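Carbohydrate kinase (PDB 2NWH) probably phosphorylates a sugar or related substrate using ATP, as a member of the pfkB (ribokinase-like) family of carbohydrate kinases. Local coordinates at residues 85-96 and 108-118. Sequence-based numbering, arbitrary orientation.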
loop_
_atom_site.group_PDB
_atom_site.type_symbol
_atom_site.label_atom_id
_atom_site.label_comp_id
_atom_site.label_asym_id
_atom_site.label_seq_id
_atom_site.Cartn_x
_atom_site.Cartn_y
_atom_site.Cartn_z
ATOM N N PHE A 85 -0.575 2.165 -17.747
ATOM C CA PHE A 85 -1.588 1.649 -18.695
ATOM C C PHE A 85 -2.408 2.860 -19.150
ATOM O O PHE A 85 -3.458 3.172 -18.597
ATOM C CB PHE A 85 -2.466 0.545 -18.060
ATOM C CG PHE A 85 -2.928 -0.530 -19.055
ATOM C CD1 PHE A 85 -2.803 -1.883 -18.739
ATOM C CD2 PHE A 85 -3.457 -0.173 -20.301
ATOM C CE1 PHE A 85 -3.196 -2.901 -19.641
ATOM C CE2 PHE A 85 -3.887 -1.164 -21.208
ATOM C CZ PHE A 85 -3.743 -2.537 -20.891
ATOM N N THR A 86 -1.899 3.567 -20.154
ATOM C CA THR A 86 -2.429 4.904 -20.564
ATOM C C THR A 86 -3.652 4.813 -21.447
ATOM O O THR A 86 -3.652 4.043 -22.450
ATOM C CB THR A 86 -1.335 5.710 -21.338
ATOM O OG1 THR A 86 -0.194 5.851 -20.482
ATOM C CG2 THR A 86 -1.809 7.103 -21.754
ATOM N N PHE A 87 -4.691 5.591 -21.092
ATOM C CA PHE A 87 -5.899 5.751 -21.922
ATOM C C PHE A 87 -6.054 7.215 -22.242
ATOM O O PHE A 87 -6.508 8.001 -21.412
ATOM C CB PHE A 87 -7.154 5.211 -21.234
ATOM C CG PHE A 87 -7.030 3.778 -20.886
ATOM C CD1 PHE A 87 -7.293 2.799 -21.848
ATOM C CD2 PHE A 87 -6.592 3.405 -19.615
ATOM C CE1 PHE A 87 -7.139 1.420 -21.555
ATOM C CE2 PHE A 87 -6.455 2.017 -19.282
ATOM C CZ PHE A 87 -6.713 1.045 -20.268
ATOM N N LEU A 88 -5.578 7.575 -23.431
ATOM C CA LEU A 88 -5.319 8.978 -23.758
ATOM C C LEU A 88 -6.573 9.841 -23.723
ATOM O O LEU A 88 -6.506 11.036 -23.329
ATOM C CB LEU A 88 -4.622 9.079 -25.121
ATOM C CG LEU A 88 -3.134 8.703 -25.080
ATOM C CD1 LEU A 88 -2.585 8.801 -26.540
ATOM C CD2 LEU A 88 -2.343 9.657 -24.132
ATOM N N ASP A 89 -7.713 9.230 -24.047
ATOM C CA ASP A 89 -9.036 9.897 -23.978
ATOM C C ASP A 89 -9.598 10.106 -22.557
ATOM O O ASP A 89 -10.621 10.770 -22.376
ATOM C CB ASP A 89 -10.075 9.095 -24.784
ATOM C CG ASP A 89 -10.205 7.646 -24.322
ATOM O OD1 ASP A 89 -9.165 6.944 -24.234
ATOM O OD2 ASP A 89 -11.358 7.188 -24.060
ATOM N N ARG A 90 -8.964 9.537 -21.538
ATOM C CA ARG A 90 -9.570 9.531 -20.195
ATOM C C ARG A 90 -8.793 10.354 -19.193
ATOM O O ARG A 90 -7.660 10.817 -19.468
ATOM C CB ARG A 90 -9.714 8.106 -19.654
ATOM C CG ARG A 90 -10.588 7.121 -20.519
ATOM C CD ARG A 90 -12.100 7.335 -20.295
ATOM N NE ARG A 90 -12.402 7.368 -18.845
ATOM C CZ ARG A 90 -12.940 6.344 -18.167
ATOM N NH1 ARG A 90 -13.291 5.235 -18.826
ATOM N NH2 ARG A 90 -13.166 6.431 -16.855
ATOM N N ARG A 91 -9.424 10.571 -18.037
ATOM C CA ARG A 91 -8.787 11.324 -16.936
ATOM C C ARG A 91 -8.172 10.368 -15.913
ATOM O O ARG A 91 -8.755 9.332 -15.620
ATOM C CB ARG A 91 -9.819 12.195 -16.219
ATOM C CG ARG A 91 -10.317 13.376 -17.046
ATOM C CD ARG A 91 -9.207 14.410 -17.292
ATOM N NE ARG A 91 -8.691 14.953 -16.026
ATOM C CZ ARG A 91 -7.806 15.935 -15.911
ATOM N NH1 ARG A 91 -7.321 16.528 -16.994
ATOM N NH2 ARG A 91 -7.416 16.336 -14.711
ATOM N N THR A 92 -7.041 10.770 -15.344
ATOM C CA THR A 92 -6.362 10.012 -14.296
ATOM C C THR A 92 -7.247 10.023 -13.026
ATOM O O THR A 92 -7.891 11.047 -12.695
ATOM C CB THR A 92 -4.937 10.629 -14.074
ATOM O OG1 THR A 92 -4.152 10.487 -15.281
ATOM C CG2 THR A 92 -4.208 10.038 -12.870
ATOM N N PRO A 93 -7.370 8.877 -12.336
ATOM C CA PRO A 93 -8.188 8.881 -11.110
ATOM C C PRO A 93 -7.758 10.003 -10.137
ATOM O O PRO A 93 -6.588 10.380 -10.098
ATOM C CB PRO A 93 -7.861 7.535 -10.453
ATOM C CG PRO A 93 -7.452 6.623 -11.634
ATOM C CD PRO A 93 -6.806 7.530 -12.652
ATOM N N SER A 94 -8.699 10.493 -9.342
ATOM C CA SER A 94 -8.428 11.636 -8.436
ATOM C C SER A 94 -9.183 11.488 -7.152
ATOM O O SER A 94 -10.273 10.909 -7.135
ATOM C CB SER A 94 -8.790 12.961 -9.116
ATOM O OG SER A 94 -10.173 13.005 -9.415
ATOM N N TYR A 95 -8.570 11.941 -6.049
ATOM C CA TYR A 95 -9.220 12.134 -4.762
ATOM C C TYR A 95 -9.144 13.667 -4.470
ATOM O O TYR A 95 -8.064 14.241 -4.404
ATOM C CB TYR A 95 -8.478 11.307 -3.674
ATOM C CG TYR A 95 -8.981 11.571 -2.290
ATOM C CD1 TYR A 95 -10.122 10.903 -1.794
ATOM C CD2 TYR A 95 -8.344 12.505 -1.473
ATOM C CE1 TYR A 95 -10.622 11.159 -0.533
ATOM C CE2 TYR A 95 -8.840 12.776 -0.210
ATOM C CZ TYR A 95 -9.962 12.087 0.257
ATOM O OH TYR A 95 -10.405 12.390 1.522
ATOM N N THR A 96 -10.292 14.320 -4.324
ATOM C CA THR A 96 -10.336 15.777 -4.122
ATOM C C THR A 96 -11.023 16.070 -2.798
ATOM O O THR A 96 -12.146 15.653 -2.609
ATOM C CB THR A 96 -11.130 16.410 -5.267
ATOM O OG1 THR A 96 -10.528 16.038 -6.519
ATOM C CG2 THR A 96 -11.207 17.956 -5.098
ATOM N N ALA A 108 -15.123 15.047 0.575
ATOM C CA ALA A 108 -14.151 14.637 -0.418
ATOM C C ALA A 108 -14.892 13.841 -1.484
ATOM O O ALA A 108 -15.926 13.202 -1.207
ATOM C CB ALA A 108 -13.036 13.799 0.212
ATOM N N LEU A 109 -14.398 13.952 -2.703
ATOM C CA LEU A 109 -14.942 13.257 -3.848
ATOM C C LEU A 109 -13.824 12.403 -4.496
ATOM O O LEU A 109 -12.736 12.918 -4.860
ATOM C CB LEU A 109 -15.442 14.253 -4.894
ATOM C CG LEU A 109 -16.567 13.853 -5.824
ATOM C CD1 LEU A 109 -17.757 13.489 -4.965
ATOM C CD2 LEU A 109 -16.942 15.038 -6.705
ATOM N N ALA A 110 -14.103 11.119 -4.626
ATOM C CA ALA A 110 -13.173 10.165 -5.272
ATOM C C ALA A 110 -13.739 9.768 -6.623
ATOM O O ALA A 110 -14.886 9.339 -6.727
ATOM C CB ALA A 110 -12.938 8.936 -4.390
ATOM N N ASP A 111 -12.924 9.925 -7.662
ATOM C CA ASP A 111 -13.238 9.379 -8.971
ATOM C C ASP A 111 -12.217 8.289 -9.325
ATOM O O ASP A 111 -11.150 8.585 -9.836
ATOM C CB ASP A 111 -13.205 10.498 -10.028
ATOM C CG ASP A 111 -13.426 9.970 -11.456
ATOM O OD1 ASP A 111 -14.007 8.857 -11.652
ATOM O OD2 ASP A 111 -12.939 10.650 -12.376
ATOM N N MET A 112 -12.559 7.038 -9.068
ATOM C CA MET A 112 -11.625 5.941 -9.273
ATOM C C MET A 112 -12.024 5.030 -10.472
ATOM O O MET A 112 -11.493 3.923 -10.599
ATOM C CB MET A 112 -11.520 5.098 -8.005
ATOM C CG MET A 112 -10.976 5.825 -6.742
ATOM S SD MET A 112 -9.284 6.416 -6.934
ATOM C CE MET A 112 -9.475 8.078 -6.525
ATOM N N ASP A 113 -12.957 5.489 -11.320
ATOM C CA ASP A 113 -13.526 4.640 -12.347
ATOM C C ASP A 113 -12.507 4.133 -13.343
ATOM O O ASP A 113 -12.725 3.071 -13.933
ATOM C CB ASP A 113 -14.643 5.344 -13.130
ATOM C CG ASP A 113 -15.886 5.655 -12.263
ATOM O OD1 ASP A 113 -16.145 4.985 -11.217
ATOM O OD2 ASP A 113 -16.615 6.569 -12.670
ATOM N N LEU A 114 -11.427 4.882 -13.579
ATOM C CA LEU A 114 -10.454 4.418 -14.585
ATOM C C LEU A 114 -9.932 3.018 -14.288
ATOM O O LEU A 114 -9.633 2.278 -15.227
ATOM C CB LEU A 114 -9.303 5.404 -14.773
ATOM C CG LEU A 114 -8.509 5.189 -16.077
ATOM C CD1 LEU A 114 -9.347 5.524 -17.360
ATOM C CD2 LEU A 114 -7.266 6.004 -16.055
ATOM N N TYR A 115 -9.835 2.644 -12.997
ATOM C CA TYR A 115 -9.311 1.290 -12.628
ATOM C C TYR A 115 -10.146 0.146 -13.204
ATOM O O TYR A 115 -9.641 -0.960 -13.407
ATOM C CB TYR A 115 -9.184 1.128 -11.089
ATOM C CG TYR A 115 -8.240 2.150 -10.461
ATOM C CD1 TYR A 115 -7.074 2.514 -11.119
ATOM C CD2 TYR A 115 -8.507 2.717 -9.221
ATOM C CE1 TYR A 115 -6.179 3.447 -10.584
ATOM C CE2 TYR A 115 -7.613 3.671 -8.661
ATOM C CZ TYR A 115 -6.456 4.021 -9.378
ATOM O OH TYR A 115 -5.529 4.901 -8.889
ATOM N N LYS A 116 -11.424 0.408 -13.451
ATOM C CA LYS A 116 -12.322 -0.599 -14.060
ATOM C C LYS A 116 -11.873 -1.010 -15.450
ATOM O O LYS A 116 -12.284 -2.069 -15.915
ATOM C CB LYS A 116 -13.771 -0.092 -14.151
ATOM C CG LYS A 116 -14.295 0.406 -12.799
ATOM C CD LYS A 116 -15.755 0.771 -12.865
ATOM C CE LYS A 116 -16.299 0.839 -11.467
ATOM N NZ LYS A 116 -16.012 2.178 -10.914
ATOM N N LEU A 117 -11.033 -0.192 -16.096
ATOM C CA LEU A 117 -10.500 -0.538 -17.429
ATOM C C LEU A 117 -9.386 -1.565 -17.370
ATOM O O LEU A 117 -9.028 -2.158 -18.400
ATOM C CB LEU A 117 -9.988 0.703 -18.159
ATOM C CG LEU A 117 -11.038 1.773 -18.513
ATOM C CD1 LEU A 117 -10.391 2.866 -19.372
ATOM C CD2 LEU A 117 -12.281 1.236 -19.181
ATOM N N PHE A 118 -8.838 -1.792 -16.181
ATOM C CA PHE A 118 -7.774 -2.778 -16.054
ATOM C C PHE A 118 -8.428 -4.162 -15.882
ATOM O O PHE A 118 -8.539 -4.695 -14.787
ATOM C CB PHE A 118 -6.827 -2.423 -14.889
ATOM C CG PHE A 118 -5.428 -3.006 -15.041
ATOM C CD1 PHE A 118 -4.362 -2.477 -14.296
ATOM C CD2 PHE A 118 -5.167 -4.015 -15.998
ATOM C CE1 PHE A 118 -3.068 -3.012 -14.411
ATOM C CE2 PHE A 118 -3.881 -4.553 -16.136
ATOM C CZ PHE A 118 -2.836 -4.050 -15.345
HETATM O O HOH W 1 -14.164 3.291 -16.220
HETATM O O HOH W 2 -10.401 11.952 -11.913
HETATM O O HOH W 3 -11.775 13.668 -7.365
#
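Arg-90 folds its side chain around one methyl of Leu-114. CB touches Leu-114 CD1 at 3.5 Å, the closest of its carbon contacts; CG stays against the same methyl. Bends at chi2 and chi3 fold the chain back, so that NE returns to within 3.9 Å of Leu-114 CD1. The guanidinium is thereby set over that methyl too: Leu-114 CD1 sits centrally over one face, 3.8 Å from Arg-90 CZ. At the tip, NH1 meets Leu-117 CD1, while NH2 makes a weak bond to a water that donates to Asp-113 O.

Leu-117 CD1 also lies over the face of the Phe-87 ring, 9° off the normal, a CH-pi contact. Beyond it Phe-85 turns an edge to the face of Phe-118, with ring planes at 63°. Pro-93, just before the strand, lays CG over the face of the Tyr-115 ring, 3.6 Å from Tyr-115 CE1, and its CD meets Leu-114 CD2.

From Ser-94 onward the backbones pair antiparallel, the axes of 94-96 and 108-111 approaching to 4.7 Å. Backbone N-H...O hydrogen bonds run both ways between Ser-94 and Asp-111 and between Thr-96 and Leu-109; Leu-109 N to Thr-96 O measures 2.8 Å. On the face bearing Ser-94 and Thr-96, one water bridges Ser-94 OG, Thr-96 OG1 and Leu-109 O, and another joins Ser-94 OG to Thr-92 O and Asp-111 OD2.

Strands 94-99 and 105-111 thus form a beta hairpin within the small four-stranded sheet. Residues 114-118, following it, pack against strand 81-87, an outer strand of the large sheet, consistent with the lid of a ribokinase-like kinase meeting its alpha/beta domain.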